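Local atomic coordinates of mycolic acid synthase (PDB entry 1L1E), a protein that probably transfers a methylene group from S-adenosyl-L-methionine to a double bond of an alpha mycolic acid, forming the proximal cyclopropane ring. Residues L57-I71 and W123-I136. Numbering follows the deposited sequence.
Sequences LGKLNLEPGMTLLDI and WEKFDEPVDRIVSI. With SAH (S-adenosyl-L-homocysteine), chain D.
The Arg-132 side chain leaves its strand with CG anti to the carbonyl carbon, beside the backbone N (chi1 -56°), and bends at chi2 (-69°), which carries its guanidinium to the loop at Leu-60; Phe-126 has CG anti to its backbone N (chi1 -174°), which presents a ring face to Leu-69. NE of Arg-132 donates to Leu-60 O at 3.0 Å, a bent bond with the oxygen tilted from the guanidinium plane. NH1 is held by Asp-131 O in that plane, and Met-66 CE lies over one face, 3.5 Å from Arg-132 NH2. Asp-131 OD2 accepts from Thr-67 N at 2.9 Å through its anti lone pair, while Asp-131 N returns a bond to Thr-67 O. Strands 67-71 and 132-136 run parallel, joined by Leu-69 N to Arg-132 O (3.1 Å), Val-134 N to Leu-69 O (2.9 Å) and Ile-71 N to Val-134 O (2.9 Å). Leu-69 CD1 sits 4.2 Å from the Phe-126 ring centroid, a CH-pi contact. These are neighbouring central strands of the Rossmann-like methyltransferase sheet. Trp-123 N donates to N1 of S-adenosyl-L-homocysteine and Ile-136 O accepts from its amino N, so side-chain polar bonds grip the strand starts while the cofactor binds at the C-terminal end.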
# COMPACT_ATOMS: atom_id res chain seq x y z
N LEU A 57 5.85 7.66 -7.24
CA LEU A 57 6.27 9.04 -7.10
C LEU A 57 6.52 9.73 -8.44
O LEU A 57 6.28 10.92 -8.56
CB LEU A 57 7.52 9.11 -6.22
CG LEU A 57 7.33 8.56 -4.80
CD1 LEU A 57 8.65 8.68 -4.04
CD2 LEU A 57 6.21 9.33 -4.08
N GLY A 58 6.99 8.99 -9.43
CA GLY A 58 7.24 9.58 -10.73
C GLY A 58 5.97 10.17 -11.33
O GLY A 58 6.03 11.11 -12.12
N LYS A 59 4.83 9.62 -10.94
CA LYS A 59 3.53 10.08 -11.44
C LYS A 59 3.03 11.37 -10.80
O LYS A 59 2.10 12.02 -11.31
CB LYS A 59 2.49 8.97 -11.23
CG LYS A 59 2.76 7.72 -12.07
CD LYS A 59 1.82 6.60 -11.72
CE LYS A 59 2.06 5.37 -12.57
NZ LYS A 59 1.34 4.17 -12.02
N LEU A 60 3.64 11.76 -9.69
CA LEU A 60 3.24 12.97 -8.99
C LEU A 60 4.00 14.21 -9.47
O LEU A 60 3.83 15.31 -8.93
CB LEU A 60 3.44 12.78 -7.48
CG LEU A 60 2.69 11.58 -6.89
CD1 LEU A 60 2.94 11.47 -5.39
CD2 LEU A 60 1.22 11.74 -7.16
N ASN A 61 4.83 14.02 -10.50
CA ASN A 61 5.63 15.10 -11.08
C ASN A 61 6.19 16.04 -10.00
O ASN A 61 6.04 17.26 -10.05
CB ASN A 61 4.78 15.85 -12.11
CG ASN A 61 4.33 14.95 -13.26
OD1 ASN A 61 3.38 15.26 -13.99
ND2 ASN A 61 5.03 13.83 -13.44
N LEU A 62 6.84 15.42 -9.01
CA LEU A 62 7.45 16.13 -7.90
C LEU A 62 8.55 17.12 -8.30
O LEU A 62 9.40 16.83 -9.14
CB LEU A 62 8.04 15.13 -6.90
CG LEU A 62 7.06 14.30 -6.07
CD1 LEU A 62 7.82 13.24 -5.30
CD2 LEU A 62 6.29 15.22 -5.11
N GLU A 63 8.51 18.30 -7.68
CA GLU A 63 9.50 19.34 -7.94
C GLU A 63 10.13 19.69 -6.59
O GLU A 63 9.45 19.64 -5.56
CB GLU A 63 8.84 20.57 -8.55
CG GLU A 63 8.04 20.30 -9.82
CD GLU A 63 8.91 19.91 -11.00
OE1 GLU A 63 8.35 19.72 -12.10
OE2 GLU A 63 10.14 19.80 -10.83
N PRO A 64 11.42 20.04 -6.58
CA PRO A 64 12.10 20.38 -5.33
C PRO A 64 11.38 21.47 -4.53
O PRO A 64 10.94 22.47 -5.07
CB PRO A 64 13.49 20.83 -5.80
CG PRO A 64 13.71 19.99 -7.02
CD PRO A 64 12.36 20.07 -7.72
N GLY A 65 11.26 21.25 -3.22
CA GLY A 65 10.62 22.25 -2.40
C GLY A 65 9.14 22.03 -2.14
O GLY A 65 8.58 22.71 -1.28
N MET A 66 8.52 21.11 -2.88
CA MET A 66 7.10 20.80 -2.69
C MET A 66 6.93 19.99 -1.41
O MET A 66 7.90 19.48 -0.85
CB MET A 66 6.55 19.93 -3.83
CG MET A 66 6.36 20.58 -5.19
SD MET A 66 5.72 19.30 -6.34
CE MET A 66 5.43 20.29 -7.81
N THR A 67 5.68 19.85 -0.97
CA THR A 67 5.36 19.08 0.22
C THR A 67 4.56 17.86 -0.25
O THR A 67 3.61 17.99 -1.03
CB THR A 67 4.51 19.89 1.23
OG1 THR A 67 5.20 21.10 1.57
CG2 THR A 67 4.27 19.07 2.50
N LEU A 68 4.95 16.69 0.21
CA LEU A 68 4.26 15.46 -0.14
C LEU A 68 3.65 14.84 1.11
O LEU A 68 4.30 14.79 2.16
CB LEU A 68 5.22 14.46 -0.77
CG LEU A 68 4.72 13.00 -0.75
CD1 LEU A 68 3.59 12.83 -1.77
CD2 LEU A 68 5.88 12.05 -1.05
N LEU A 69 2.40 14.40 1.00
CA LEU A 69 1.70 13.73 2.08
C LEU A 69 1.62 12.24 1.75
O LEU A 69 1.18 11.86 0.66
CB LEU A 69 0.26 14.26 2.22
CG LEU A 69 -0.64 13.44 3.15
CD1 LEU A 69 -0.13 13.52 4.57
CD2 LEU A 69 -2.08 13.94 3.05
N ASP A 70 2.06 11.41 2.69
CA ASP A 70 2.01 9.96 2.52
C ASP A 70 0.92 9.46 3.45
O ASP A 70 1.09 9.47 4.66
CB ASP A 70 3.32 9.30 2.94
CG ASP A 70 3.34 7.81 2.60
OD1 ASP A 70 2.27 7.16 2.67
OD2 ASP A 70 4.43 7.28 2.27
N ILE A 71 -0.20 9.03 2.88
CA ILE A 71 -1.29 8.51 3.70
C ILE A 71 -1.11 7.02 3.94
O ILE A 71 -1.29 6.21 3.03
CB ILE A 71 -2.65 8.81 3.05
CG1 ILE A 71 -2.84 10.32 2.95
CG2 ILE A 71 -3.77 8.17 3.89
CD1 ILE A 71 -4.24 10.77 2.52
N TRP A 123 -6.26 9.77 8.24
CA TRP A 123 -6.43 10.82 7.26
C TRP A 123 -7.64 11.70 7.59
O TRP A 123 -7.76 12.83 7.09
CB TRP A 123 -6.60 10.22 5.87
CG TRP A 123 -7.65 9.15 5.81
CD1 TRP A 123 -7.46 7.80 5.85
CD2 TRP A 123 -9.07 9.35 5.71
NE1 TRP A 123 -8.66 7.14 5.79
CE2 TRP A 123 -9.67 8.07 5.71
CE3 TRP A 123 -9.88 10.49 5.64
CZ2 TRP A 123 -11.06 7.90 5.63
CZ3 TRP A 123 -11.27 10.31 5.56
CH2 TRP A 123 -11.84 9.02 5.55
N GLU A 124 -8.53 11.18 8.43
CA GLU A 124 -9.72 11.93 8.83
C GLU A 124 -9.38 13.20 9.60
O GLU A 124 -10.12 14.18 9.54
CB GLU A 124 -10.64 11.07 9.70
CG GLU A 124 -9.96 9.90 10.38
CD GLU A 124 -9.66 8.79 9.40
OE1 GLU A 124 -10.52 8.54 8.53
OE2 GLU A 124 -8.58 8.16 9.49
N LYS A 125 -8.25 13.19 10.31
CA LYS A 125 -7.87 14.36 11.10
C LYS A 125 -6.89 15.32 10.42
O LYS A 125 -6.60 16.38 10.97
CB LYS A 125 -7.29 13.92 12.44
CG LYS A 125 -8.25 13.13 13.30
CD LYS A 125 -7.71 12.98 14.71
CE LYS A 125 -8.68 12.25 15.61
NZ LYS A 125 -8.21 12.27 17.02
N PHE A 126 -6.39 14.96 9.25
CA PHE A 126 -5.44 15.80 8.54
C PHE A 126 -6.15 16.84 7.67
O PHE A 126 -7.00 16.50 6.85
CB PHE A 126 -4.53 14.95 7.67
CG PHE A 126 -3.43 15.73 7.01
CD1 PHE A 126 -2.23 15.94 7.67
CD2 PHE A 126 -3.61 16.26 5.74
CE1 PHE A 126 -1.22 16.68 7.08
CE2 PHE A 126 -2.60 17.01 5.14
CZ PHE A 126 -1.40 17.22 5.82
N ASP A 127 -5.78 18.11 7.82
CA ASP A 127 -6.42 19.17 7.06
C ASP A 127 -5.45 20.31 6.74
O ASP A 127 -5.76 21.48 6.95
CB ASP A 127 -7.62 19.69 7.85
CG ASP A 127 -8.58 20.50 6.99
OD1 ASP A 127 -9.70 20.78 7.49
OD2 ASP A 127 -8.24 20.84 5.84
N GLU A 128 -4.27 19.95 6.24
CA GLU A 128 -3.26 20.94 5.88
C GLU A 128 -3.03 20.92 4.38
O GLU A 128 -3.08 19.86 3.76
CB GLU A 128 -1.94 20.64 6.58
CG GLU A 128 -1.99 20.68 8.08
CD GLU A 128 -0.72 20.13 8.68
OE1 GLU A 128 0.36 20.37 8.10
OE2 GLU A 128 -0.80 19.45 9.74
N PRO A 129 -2.77 22.09 3.78
CA PRO A 129 -2.52 22.17 2.34
C PRO A 129 -1.19 21.52 1.96
O PRO A 129 -0.14 21.88 2.49
CB PRO A 129 -2.51 23.68 2.08
CG PRO A 129 -3.39 24.23 3.16
CD PRO A 129 -2.95 23.43 4.36
N VAL A 130 -1.23 20.55 1.05
CA VAL A 130 -0.01 19.90 0.56
C VAL A 130 -0.06 19.95 -0.96
O VAL A 130 -1.12 20.17 -1.54
CB VAL A 130 0.10 18.43 1.03
CG1 VAL A 130 0.14 18.38 2.55
CG2 VAL A 130 -1.05 17.60 0.47
N ASP A 131 1.09 19.74 -1.60
CA ASP A 131 1.15 19.80 -3.06
C ASP A 131 0.73 18.53 -3.78
O ASP A 131 0.09 18.58 -4.84
CB ASP A 131 2.56 20.17 -3.52
CG ASP A 131 2.97 21.56 -3.10
OD1 ASP A 131 2.26 22.52 -3.49
OD2 ASP A 131 3.99 21.70 -2.40
N ARG A 132 1.08 17.39 -3.20
CA ARG A 132 0.79 16.09 -3.80
C ARG A 132 0.53 15.08 -2.70
O ARG A 132 0.85 15.31 -1.54
CB ARG A 132 2.00 15.62 -4.63
CG ARG A 132 2.45 16.60 -5.72
CD ARG A 132 1.43 16.70 -6.83
NE ARG A 132 1.95 17.39 -8.01
CZ ARG A 132 1.92 18.70 -8.21
NH1 ARG A 132 1.39 19.51 -7.30
NH2 ARG A 132 2.42 19.22 -9.32
N ILE A 133 -0.05 13.94 -3.09
CA ILE A 133 -0.38 12.88 -2.14
C ILE A 133 -0.08 11.52 -2.73
O ILE A 133 -0.24 11.30 -3.93
CB ILE A 133 -1.88 12.92 -1.76
CG1 ILE A 133 -2.21 14.21 -1.02
CG2 ILE A 133 -2.24 11.71 -0.89
CD1 ILE A 133 -3.72 14.38 -0.80
N VAL A 134 0.37 10.61 -1.87
CA VAL A 134 0.67 9.25 -2.28
C VAL A 134 0.10 8.34 -1.20
O VAL A 134 0.27 8.60 0.00
CB VAL A 134 2.20 9.01 -2.42
CG1 VAL A 134 2.90 9.22 -1.06
CG2 VAL A 134 2.47 7.61 -2.94
N SER A 135 -0.60 7.28 -1.61
CA SER A 135 -1.17 6.33 -0.66
C SER A 135 -1.02 4.94 -1.25
O SER A 135 -1.64 4.61 -2.26
CB SER A 135 -2.65 6.63 -0.42
OG SER A 135 -3.16 5.80 0.61
N ILE A 136 -0.18 4.12 -0.61
CA ILE A 136 0.10 2.79 -1.12
C ILE A 136 -0.26 1.70 -0.13
O ILE A 136 0.37 1.57 0.92
CB ILE A 136 1.61 2.68 -1.48
CG1 ILE A 136 1.96 3.68 -2.58
CG2 ILE A 136 1.95 1.28 -1.96
CD1 ILE A 136 3.46 3.84 -2.81
N SAH D . 2.41 2.49 2.50
CA SAH D . 3.32 1.63 3.26
CB SAH D . 2.56 0.83 4.34
CG SAH D . 1.39 -0.04 3.84
SD SAH D . 0.56 -0.94 5.15
C SAH D . 4.05 0.65 2.33
O SAH D . 3.82 0.72 1.12
OXT SAH D . 4.83 -0.19 2.82
C5' SAH D . -0.88 0.14 5.46
C4' SAH D . -0.55 1.50 6.10
O4' SAH D . -1.67 2.42 6.07
C3' SAH D . -0.16 1.39 7.57
O3' SAH D . 0.89 2.36 7.82
C2' SAH D . -1.43 1.75 8.30
O2' SAH D . -1.18 2.12 9.66
C1' SAH D . -1.94 2.86 7.43
N9 SAH D . -3.38 3.17 7.60
C8 SAH D . -4.47 2.35 7.61
N7 SAH D . -5.62 2.91 7.77
C5 SAH D . -5.29 4.26 7.90
C6 SAH D . -6.06 5.45 8.10
N6 SAH D . -7.40 5.44 8.21
N1 SAH D . -5.38 6.65 8.18
C2 SAH D . -4.03 6.66 8.06
N3 SAH D . -3.21 5.61 7.87
C4 SAH D . -3.91 4.43 7.80
O HOH W 1 4.55 19.14 -11.62
O HOH W 2 4.72 22.86 -0.04
O HOH W 3 1.19 5.24 1.41